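Local coordinates for YebG family protein (Pseudomonas syringae pv. tomato, PDB 3ERM) that is of unknown function, belongs to the YebG family, and folds into a small all-helical subunit that pairs with a second copy of itself, at residues A[33-38]-A[61-66]; A[42-47]-A[53-58]; A[67-72]-A[81-86]. One frame throughout, in Å; residues are numbered along the deposited sequence.

Interaction 1: residues A[33-38]-A[61-66]; sequences LELAEL and YMAKNR
One face of the R66 guanidinium carries the methyl CD2 of L35, set over the middle of the group, with CD2 3.7 Å from R66 CZ. The two side chains lie across one another at a slant, and the same methyl also reaches the aliphatic part of the arginine, 4.0 Å from R66 CD. For L35 this follows from chi1 of 179°, which holds CG anti to the backbone N and sends the isobutyl group at the other segment. In R66 CG sits between the backbone N and the carbonyl carbon, and a bend at chi3 of -64° turns the flat end across the leucine. The other flat group, the Y61 ring, meets nothing on 33-38; N65 ND2 lies over one of its faces, offset toward the rim.

Beside the arginine, the backbones come close because both sides offer alanine. A36 CB meets A63 CB at 3.7 Å, and the CA atoms of this pair are only 5.3 Å apart. L35 CD2 also rests on A63, 4.0 Å from A63 CB. No hydrogen bond crosses between the segments, so the join is apolar except for the arginine plane. The polar end of R66 is used elsewhere: NE donates to the backbone O of F73 of the second subunit, which ties the packing here to the dimer. In the fold, this contact sets helix 22-46 against the end of helix 52-63 and the start of helix 66-74, near the centre of the chain, with M62 meeting M62 of the second subunit.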
loop_
_atom_site.group_PDB
_atom_site.type_symbol
_atom_site.label_atom_id
_atom_site.label_comp_id
_atom_site.label_asym_id
_atom_site.label_seq_id
_atom_site.Cartn_x
_atom_site.Cartn_y
_atom_site.Cartn_z
ATOM N N LEU A 33 -7.415 -11.609 -1.352
ATOM C CA LEU A 33 -8.425 -11.067 -2.235
ATOM C C LEU A 33 -9.266 -10.049 -1.513
ATOM O O LEU A 33 -9.429 -8.938 -2.009
ATOM C CB LEU A 33 -9.325 -12.180 -2.754
ATOM C CG LEU A 33 -8.609 -13.234 -3.581
ATOM C CD1 LEU A 33 -9.425 -14.528 -3.627
ATOM C CD2 LEU A 33 -8.312 -12.686 -4.979
ATOM N N GLU A 34 -9.800 -10.416 -0.349
ATOM C CA GLU A 34 -10.604 -9.478 0.423
ATOM C C GLU A 34 -9.844 -8.160 0.682
ATOM O O GLU A 34 -10.437 -7.101 0.626
ATOM C CB GLU A 34 -11.107 -10.112 1.719
ATOM C CG GLU A 34 -11.979 -9.179 2.555
ATOM C CD GLU A 34 -12.125 -9.580 4.055
ATOM O OE1 GLU A 34 -11.412 -10.528 4.551
ATOM O OE2 GLU A 34 -12.968 -8.914 4.744
ATOM N N LEU A 35 -8.537 -8.240 0.934
ATOM C CA LEU A 35 -7.674 -7.066 1.106
ATOM C C LEU A 35 -7.457 -6.280 -0.169
ATOM O O LEU A 35 -7.410 -5.044 -0.148
ATOM C CB LEU A 35 -6.289 -7.453 1.619
ATOM C CG LEU A 35 -5.285 -6.297 1.815
ATOM C CD1 LEU A 35 -5.714 -5.260 2.880
ATOM C CD2 LEU A 35 -3.890 -6.845 2.151
ATOM N N ALA A 36 -7.278 -6.989 -1.273
ATOM C CA ALA A 36 -6.974 -6.322 -2.507
ATOM C C ALA A 36 -8.233 -5.526 -2.851
ATOM O O ALA A 36 -8.167 -4.359 -3.274
ATOM C CB ALA A 36 -6.611 -7.341 -3.608
ATOM N N GLU A 37 -9.382 -6.145 -2.606
ATOM C CA GLU A 37 -10.659 -5.518 -2.911
ATOM C C GLU A 37 -10.966 -4.257 -2.079
ATOM O O GLU A 37 -11.504 -3.286 -2.593
ATOM C CB GLU A 37 -11.767 -6.533 -2.727
ATOM C CG GLU A 37 -13.090 -6.015 -3.208
ATOM C CD GLU A 37 -14.173 -7.028 -3.040
ATOM O OE1 GLU A 37 -13.831 -8.201 -2.760
ATOM O OE2 GLU A 37 -15.358 -6.648 -3.186
ATOM N N LEU A 38 -10.644 -4.277 -0.794
ATOM C CA LEU A 38 -10.881 -3.108 0.009
ATOM C C LEU A 38 -9.880 -2.028 -0.372
ATOM O O LEU A 38 -10.251 -0.874 -0.518
ATOM C CB LEU A 38 -10.815 -3.457 1.501
ATOM C CG LEU A 38 -11.919 -4.406 1.996
ATOM C CD1 LEU A 38 -11.561 -5.040 3.337
ATOM C CD2 LEU A 38 -13.296 -3.761 2.098
ATOM N N TYR A 61 -1.175 -6.249 -6.024
ATOM C CA TYR A 61 0.250 -6.431 -5.928
ATOM C C TYR A 61 0.681 -6.320 -4.474
ATOM O O TYR A 61 1.439 -7.152 -3.965
ATOM C CB TYR A 61 0.985 -5.401 -6.775
ATOM C CG TYR A 61 2.455 -5.382 -6.494
ATOM C CD1 TYR A 61 3.287 -6.418 -6.968
ATOM C CD2 TYR A 61 3.020 -4.382 -5.692
ATOM C CE1 TYR A 61 4.673 -6.432 -6.690
ATOM C CE2 TYR A 61 4.410 -4.378 -5.393
ATOM C CZ TYR A 61 5.229 -5.395 -5.908
ATOM O OH TYR A 61 6.596 -5.408 -5.652
HETATM N N MSE A 62 0.197 -5.270 -3.832
HETATM C CA MSE A 62 0.406 -5.048 -2.408
HETATM C C MSE A 62 -0.166 -6.215 -1.599
HETATM O O MSE A 62 0.514 -6.720 -0.715
HETATM C CB MSE A 62 -0.230 -3.720 -1.960
HETATM C CG MSE A 62 0.113 -2.563 -2.869
HETATM SE SE MSE A 62 -0.190 -0.817 -2.021
HETATM C CE MSE A 62 1.575 -0.362 -1.700
ATOM N N ALA A 63 -1.409 -6.621 -1.904
ATOM C CA ALA A 63 -2.054 -7.683 -1.160
ATOM C C ALA A 63 -1.185 -8.943 -1.240
ATOM O O ALA A 63 -0.936 -9.552 -0.224
ATOM C CB ALA A 63 -3.478 -7.944 -1.655
ATOM N N LYS A 64 -0.658 -9.286 -2.423
ATOM C CA LYS A 64 0.247 -10.459 -2.574
ATOM C C LYS A 64 1.584 -10.314 -1.810
ATOM O O LYS A 64 2.315 -11.282 -1.652
ATOM C CB LYS A 64 0.573 -10.714 -4.041
ATOM C CG LYS A 64 -0.519 -11.342 -4.927
ATOM C CD LYS A 64 -0.033 -11.322 -6.410
ATOM C CE LYS A 64 -1.042 -11.836 -7.455
ATOM N NZ LYS A 64 -0.965 -13.306 -7.728
ATOM N N ASN A 65 1.925 -9.098 -1.379
ATOM C CA ASN A 65 3.154 -8.864 -0.637
ATOM C C ASN A 65 2.825 -8.188 0.668
ATOM O O ASN A 65 3.581 -7.299 1.145
ATOM C CB ASN A 65 4.012 -7.961 -1.457
ATOM C CG ASN A 65 4.376 -8.590 -2.760
ATOM O OD1 ASN A 65 5.264 -9.399 -2.817
ATOM N ND2 ASN A 65 3.671 -8.234 -3.819
ATOM N N ARG A 66 1.670 -8.575 1.233
ATOM C CA ARG A 66 1.161 -7.851 2.396
ATOM C C ARG A 66 2.127 -7.838 3.574
ATOM O O ARG A 66 2.163 -6.836 4.310
ATOM C CB ARG A 66 -0.260 -8.277 2.824
ATOM C CG ARG A 66 -0.389 -9.644 3.346
ATOM C CD ARG A 66 -1.851 -9.985 3.627
ATOM N NE ARG A 66 -2.467 -9.154 4.682
ATOM C CZ ARG A 66 -3.755 -9.208 5.043
ATOM N NH1 ARG A 66 -4.599 -10.061 4.463
ATOM N NH2 ARG A 66 -4.206 -8.409 5.996
#

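Interaction 2: residues A[42-47]-A[53-58]; sequences VLIKNV and KHAEDA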
loop_
_atom_site.group_PDB
_atom_site.type_symbol
_atom_site.label_atom_id
_atom_site.label_comp_id
_atom_site.label_asym_id
_atom_site.label_seq_id
_atom_site.Cartn_x
_atom_site.Cartn_y
_atom_site.Cartn_z
ATOM N N VAL A 42 -10.529 1.857 -1.481
ATOM C CA VAL A 42 -10.090 3.086 -0.792
ATOM C C VAL A 42 -9.265 3.941 -1.746
ATOM O O VAL A 42 -9.318 5.155 -1.679
ATOM C CB VAL A 42 -9.359 2.903 0.594
ATOM C CG1 VAL A 42 -9.939 1.759 1.420
ATOM C CG2 VAL A 42 -7.889 2.775 0.429
ATOM N N LEU A 43 -8.546 3.300 -2.665
ATOM C CA LEU A 43 -7.713 4.023 -3.602
ATOM C C LEU A 43 -8.513 4.778 -4.639
ATOM O O LEU A 43 -8.245 5.970 -4.882
ATOM C CB LEU A 43 -6.698 3.111 -4.270
ATOM C CG LEU A 43 -5.554 2.601 -3.374
ATOM C CD1 LEU A 43 -4.641 1.694 -4.236
ATOM C CD2 LEU A 43 -4.744 3.750 -2.761
ATOM N N ILE A 44 -9.490 4.130 -5.264
ATOM C CA ILE A 44 -10.309 4.919 -6.213
ATOM C C ILE A 44 -11.109 6.042 -5.516
ATOM O O ILE A 44 -11.395 7.072 -6.147
ATOM C CB ILE A 44 -11.249 4.091 -7.150
ATOM C CG1 ILE A 44 -12.360 3.378 -6.374
ATOM C CG2 ILE A 44 -10.431 3.155 -8.000
ATOM C CD1 ILE A 44 -13.565 2.980 -7.282
ATOM N N LYS A 45 -11.447 5.867 -4.228
ATOM C CA LYS A 45 -12.161 6.932 -3.516
ATOM C C LYS A 45 -11.227 8.056 -3.078
ATOM O O LYS A 45 -11.707 9.098 -2.676
ATOM C CB LYS A 45 -12.947 6.418 -2.309
ATOM C CG LYS A 45 -14.277 5.790 -2.626
ATOM C CD LYS A 45 -14.631 4.788 -1.541
ATOM C CE LYS A 45 -16.108 4.393 -1.520
ATOM N NZ LYS A 45 -16.350 3.332 -0.460
ATOM N N ASN A 46 -9.910 7.869 -3.139
ATOM C CA ASN A 46 -9.026 8.848 -2.477
ATOM C C ASN A 46 -7.937 9.389 -3.340
ATOM O O ASN A 46 -7.236 10.310 -2.935
ATOM C CB ASN A 46 -8.421 8.292 -1.169
ATOM C CG ASN A 46 -9.450 8.200 -0.062
ATOM O OD1 ASN A 46 -9.881 9.217 0.516
ATOM N ND2 ASN A 46 -9.893 6.986 0.208
ATOM N N VAL A 47 -7.776 8.811 -4.519
ATOM C CA VAL A 47 -6.752 9.311 -5.427
ATOM C C VAL A 47 -7.416 9.765 -6.724
ATOM O O VAL A 47 -7.672 8.937 -7.605
ATOM C CB VAL A 47 -5.658 8.251 -5.684
ATOM C CG1 VAL A 47 -4.467 8.884 -6.437
ATOM C CG2 VAL A 47 -5.200 7.632 -4.355
ATOM N N LYS A 53 -8.699 0.119 -13.192
ATOM C CA LYS A 53 -7.712 -0.863 -13.565
ATOM C C LYS A 53 -6.405 -0.666 -12.811
ATOM O O LYS A 53 -5.886 -1.620 -12.253
ATOM C CB LYS A 53 -7.436 -0.830 -15.062
ATOM C CG LYS A 53 -6.205 -1.624 -15.475
ATOM C CD LYS A 53 -5.634 -1.115 -16.803
ATOM C CE LYS A 53 -6.377 -1.717 -17.993
ATOM N NZ LYS A 53 -6.720 -0.677 -19.010
ATOM N N HIS A 54 -5.851 0.547 -12.798
ATOM C CA HIS A 54 -4.589 0.748 -12.092
ATOM C C HIS A 54 -4.710 0.529 -10.575
ATOM O O HIS A 54 -3.802 -0.032 -9.973
ATOM C CB HIS A 54 -3.957 2.106 -12.414
ATOM C CG HIS A 54 -3.425 2.207 -13.809
ATOM N ND1 HIS A 54 -3.390 3.397 -14.509
ATOM C CD2 HIS A 54 -2.918 1.263 -14.646
ATOM C CE1 HIS A 54 -2.875 3.182 -15.706
ATOM N NE2 HIS A 54 -2.584 1.894 -15.815
ATOM N N ALA A 55 -5.821 0.944 -9.969
ATOM C CA ALA A 55 -6.046 0.750 -8.522
ATOM C C ALA A 55 -6.158 -0.732 -8.220
ATOM O O ALA A 55 -5.655 -1.228 -7.188
ATOM C CB ALA A 55 -7.315 1.450 -8.073
ATOM N N GLU A 56 -6.818 -1.433 -9.141
ATOM C CA GLU A 56 -7.009 -2.864 -9.016
ATOM C C GLU A 56 -5.626 -3.552 -8.974
ATOM O O GLU A 56 -5.316 -4.304 -8.027
ATOM C CB GLU A 56 -7.834 -3.321 -10.193
ATOM C CG GLU A 56 -8.536 -4.622 -10.053
ATOM C CD GLU A 56 -9.254 -4.991 -11.372
ATOM O OE1 GLU A 56 -9.036 -6.116 -11.912
ATOM O OE2 GLU A 56 -10.011 -4.116 -11.880
ATOM N N ASP A 57 -4.787 -3.193 -9.950
ATOM C CA ASP A 57 -3.498 -3.830 -10.234
ATOM C C ASP A 57 -2.544 -3.664 -9.072
ATOM O O ASP A 57 -1.829 -4.598 -8.690
ATOM C CB ASP A 57 -2.831 -3.205 -11.478
ATOM C CG ASP A 57 -3.399 -3.718 -12.787
ATOM O OD1 ASP A 57 -4.016 -4.791 -12.811
ATOM O OD2 ASP A 57 -3.217 -3.047 -13.825
ATOM N N ALA A 58 -2.534 -2.451 -8.545
ATOM C CA ALA A 58 -1.614 -2.074 -7.500
ATOM C C ALA A 58 -2.063 -2.704 -6.190
ATOM O O ALA A 58 -1.239 -3.076 -5.369
ATOM C CB ALA A 58 -1.565 -0.563 -7.385
#
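A55 on helix 52-63 turns its methyl into L43 and I44 of helix 22-46 at the closed end of a helical hairpin, next to the short connection that holds L50. The apolar contacts carry all of it. I44 CG2 presses on A55 CB at 3.6 Å, and L43 CB comes to 4.2 Å from the same methyl, A55 CB, so A55 takes two neighbours in sequence at once. In I44, CG2 lies anti to the carbonyl carbon, while CG1 takes the position between the backbone N and that carbon (chi1 66°); the short branch therefore does the touching. The small alanine lets the backbones approach, with the CA atoms of L43 and A55 6.1 Å apart. L50 packs on both L43 and A55, and L43 also reaches S59 one turn further along helix 52-63.

No hydrogen bond joins 42-47 to 53-58; the polar bonds here stay within each helix or its ends. Near the start of helix 52-63, S51 OG accepts from the backbone N of H54, and further along A55 O is hydrogen-bonded to S59 OG. K45 NZ forms a salt bridge with D41 within helix 22-46. The second subunit closes over this end too, its Y61 packing on N46 and its D57 on V47.

Toward the end of helix 22-46, L43 O accepts from both N46 N and V47 N, the latter at 2.9 Å. N46 also folds its side chain back along the helix: ND2, with the acceptor close to its amide plane, donates to V42 O at 2.7 Å, with an angle of 154° at the hydrogen.

Interaction 3: residues A[67-72]-A[81-86]; sequences AVFAAA and SELSEP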
loop_
_atom_site.group_PDB
_atom_site.type_symbol
_atom_site.label_atom_id
_atom_site.label_comp_id
_atom_site.label_asym_id
_atom_site.label_seq_id
_atom_site.Cartn_x
_atom_site.Cartn_y
_atom_site.Cartn_z
ATOM N N ALA A 67 2.912 -8.902 3.743
ATOM C CA ALA A 67 3.848 -8.937 4.858
ATOM C C ALA A 67 5.008 -7.958 4.670
ATOM O O ALA A 67 5.501 -7.379 5.634
ATOM C CB ALA A 67 4.358 -10.380 5.152
ATOM N N VAL A 68 5.445 -7.765 3.435
ATOM C CA VAL A 68 6.527 -6.809 3.186
ATOM C C VAL A 68 6.013 -5.381 3.296
ATOM O O VAL A 68 6.742 -4.489 3.777
ATOM C CB VAL A 68 7.229 -7.055 1.871
ATOM C CG1 VAL A 68 8.189 -5.936 1.587
ATOM C CG2 VAL A 68 7.975 -8.389 1.930
ATOM N N PHE A 69 4.763 -5.164 2.878
ATOM C CA PHE A 69 4.145 -3.839 3.026
ATOM C C PHE A 69 3.825 -3.520 4.491
ATOM O O PHE A 69 4.111 -2.412 4.952
ATOM C CB PHE A 69 2.958 -3.662 2.078
ATOM C CG PHE A 69 3.379 -3.414 0.621
ATOM C CD1 PHE A 69 3.615 -4.474 -0.245
ATOM C CD2 PHE A 69 3.558 -2.126 0.137
ATOM C CE1 PHE A 69 4.025 -4.248 -1.561
ATOM C CE2 PHE A 69 3.960 -1.885 -1.200
ATOM C CZ PHE A 69 4.185 -2.945 -2.044
ATOM N N ALA A 70 3.290 -4.490 5.245
ATOM C CA ALA A 70 3.052 -4.307 6.676
ATOM C C ALA A 70 4.330 -3.878 7.399
ATOM O O ALA A 70 4.306 -2.965 8.247
ATOM C CB ALA A 70 2.505 -5.568 7.289
ATOM N N ALA A 71 5.451 -4.503 7.049
ATOM C CA ALA A 71 6.739 -4.140 7.671
ATOM C C ALA A 71 7.151 -2.730 7.225
ATOM O O ALA A 71 7.585 -1.916 8.033
ATOM C CB ALA A 71 7.825 -5.162 7.327
ATOM N N ALA A 72 6.985 -2.445 5.934
ATOM C CA ALA A 72 7.298 -1.112 5.405
ATOM C C ALA A 72 6.558 -0.005 6.168
ATOM O O ALA A 72 7.184 0.922 6.664
ATOM C CB ALA A 72 6.998 -1.025 3.890
ATOM N N SER A 81 12.643 -2.754 -0.135
ATOM C CA SER A 81 13.809 -3.403 -0.716
ATOM C C SER A 81 13.748 -4.919 -0.818
ATOM O O SER A 81 14.423 -5.493 -1.673
ATOM C CB SER A 81 15.065 -3.060 0.062
ATOM O OG SER A 81 15.759 -2.101 -0.688
ATOM N N GLU A 82 12.978 -5.570 0.059
ATOM C CA GLU A 82 12.839 -7.041 0.020
ATOM C C GLU A 82 11.907 -7.551 -1.094
ATOM O O GLU A 82 11.831 -8.750 -1.342
ATOM C CB GLU A 82 12.410 -7.593 1.388
ATOM C CG GLU A 82 13.408 -7.312 2.513
ATOM C CD GLU A 82 12.923 -7.769 3.882
ATOM O OE1 GLU A 82 12.076 -8.697 3.947
ATOM O OE2 GLU A 82 13.409 -7.198 4.886
ATOM N N LEU A 83 11.188 -6.646 -1.748
ATOM C CA LEU A 83 10.362 -6.997 -2.900
ATOM C C LEU A 83 11.289 -7.258 -4.079
ATOM O O LEU A 83 12.105 -6.403 -4.424
ATOM C CB LEU A 83 9.414 -5.850 -3.236
ATOM C CG LEU A 83 8.416 -5.407 -2.170
ATOM C CD1 LEU A 83 7.798 -4.149 -2.657
ATOM C CD2 LEU A 83 7.379 -6.512 -1.926
ATOM N N SER A 84 11.196 -8.433 -4.690
ATOM C CA SER A 84 12.079 -8.745 -5.804
ATOM C C SER A 84 11.689 -7.903 -7.019
ATOM O O SER A 84 10.611 -7.286 -7.045
ATOM C CB SER A 84 12.046 -10.239 -6.124
ATOM O OG SER A 84 10.747 -10.633 -6.524
ATOM N N GLU A 85 12.579 -7.850 -8.006
ATOM C CA GLU A 85 12.298 -7.139 -9.257
ATOM C C GLU A 85 11.090 -7.757 -10.010
ATOM O O GLU A 85 10.865 -8.978 -9.918
ATOM C CB GLU A 85 13.550 -7.116 -10.135
ATOM C CG GLU A 85 14.677 -6.253 -9.584
ATOM C CD GLU A 85 14.573 -4.806 -10.031
ATOM O OE1 GLU A 85 15.477 -4.347 -10.767
ATOM O OE2 GLU A 85 13.586 -4.122 -9.658
ATOM N N PRO A 86 10.286 -6.917 -10.719
ATOM C CA PRO A 86 9.071 -7.400 -11.432
ATOM C C PRO A 86 9.330 -8.482 -12.502
ATOM O O PRO A 86 10.324 -8.402 -13.240
ATOM C CB PRO A 86 8.520 -6.126 -12.101
ATOM C CG PRO A 86 9.649 -5.121 -12.054
ATOM C CD PRO A 86 10.413 -5.447 -10.809
#
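L83 pushes its branched end between V68 and F69 of helix 66-74, and its two methyls divide mainly between them. CD2 goes to the valine, 3.7 Å from V68 CG1 and 3.8 Å from V68 CB, the two side chains running past one another in opposing senses. CD1 goes to the phenylalanine, equally near F69 CZ and F69 CE1 at 3.9 Å; it meets the ring obliquely, and the leucine crosses the phenylalanine at about a right angle. The CB of L83 is not aimed at the helix. With CG anti to the carbonyl carbon (chi1 -60°) and the chain extended beyond it, the methyls swing round to the helix. V68 meets CD2 with CG1, which chi1 of 172° places anti to the backbone N.

This is the tight part. F69 is buried, with L80 of the loop and M62 of helix 52-63 also against it and L39 of the second subunit packing on it. Y61 and N65 close round L83 from the end of helix 52-63 and the turn beyond it.

On the loose side, E82 points its CB toward the helix, yet E82 CB stays 4.5 Å from V68 CG1, and the residue lies exposed. Past L83 the chain runs away as an extended tail: S84, E85 and P86 are exposed and leave helix 66-74 behind. That tail is not idle, since E85 packs on K45 and P86 on N46 of the second subunit.

No hydrogen bond links the two segments, and between them the hold rests on L83 with V68 and F69; L80 and A79 add to it from the preceding loop. The contact is apolar, and probably rests on shape fit and on shielding these side chains from water.

In the fold
Interactions 1 and 2 join the same two helices, 22-46 and 52-63, at points whose centres are 12 Å apart: interaction 2 lies by the turn between them, and interaction 1 closes the hairpin further along. Interaction 3 comes later in the chain, where helix 66-74 meets the C-terminal loop; its centre is 13 Å from that of interaction 1 and 19 Å from that of interaction 2, which lies across the chain's centre from it. Y61, M62 and N65 pack against F69 and L83, making interactions 1 and 3 continuous, while 2 and 3 do not touch. All three reach the second subunit, so hairpin, third helix and tail together help build the dimer.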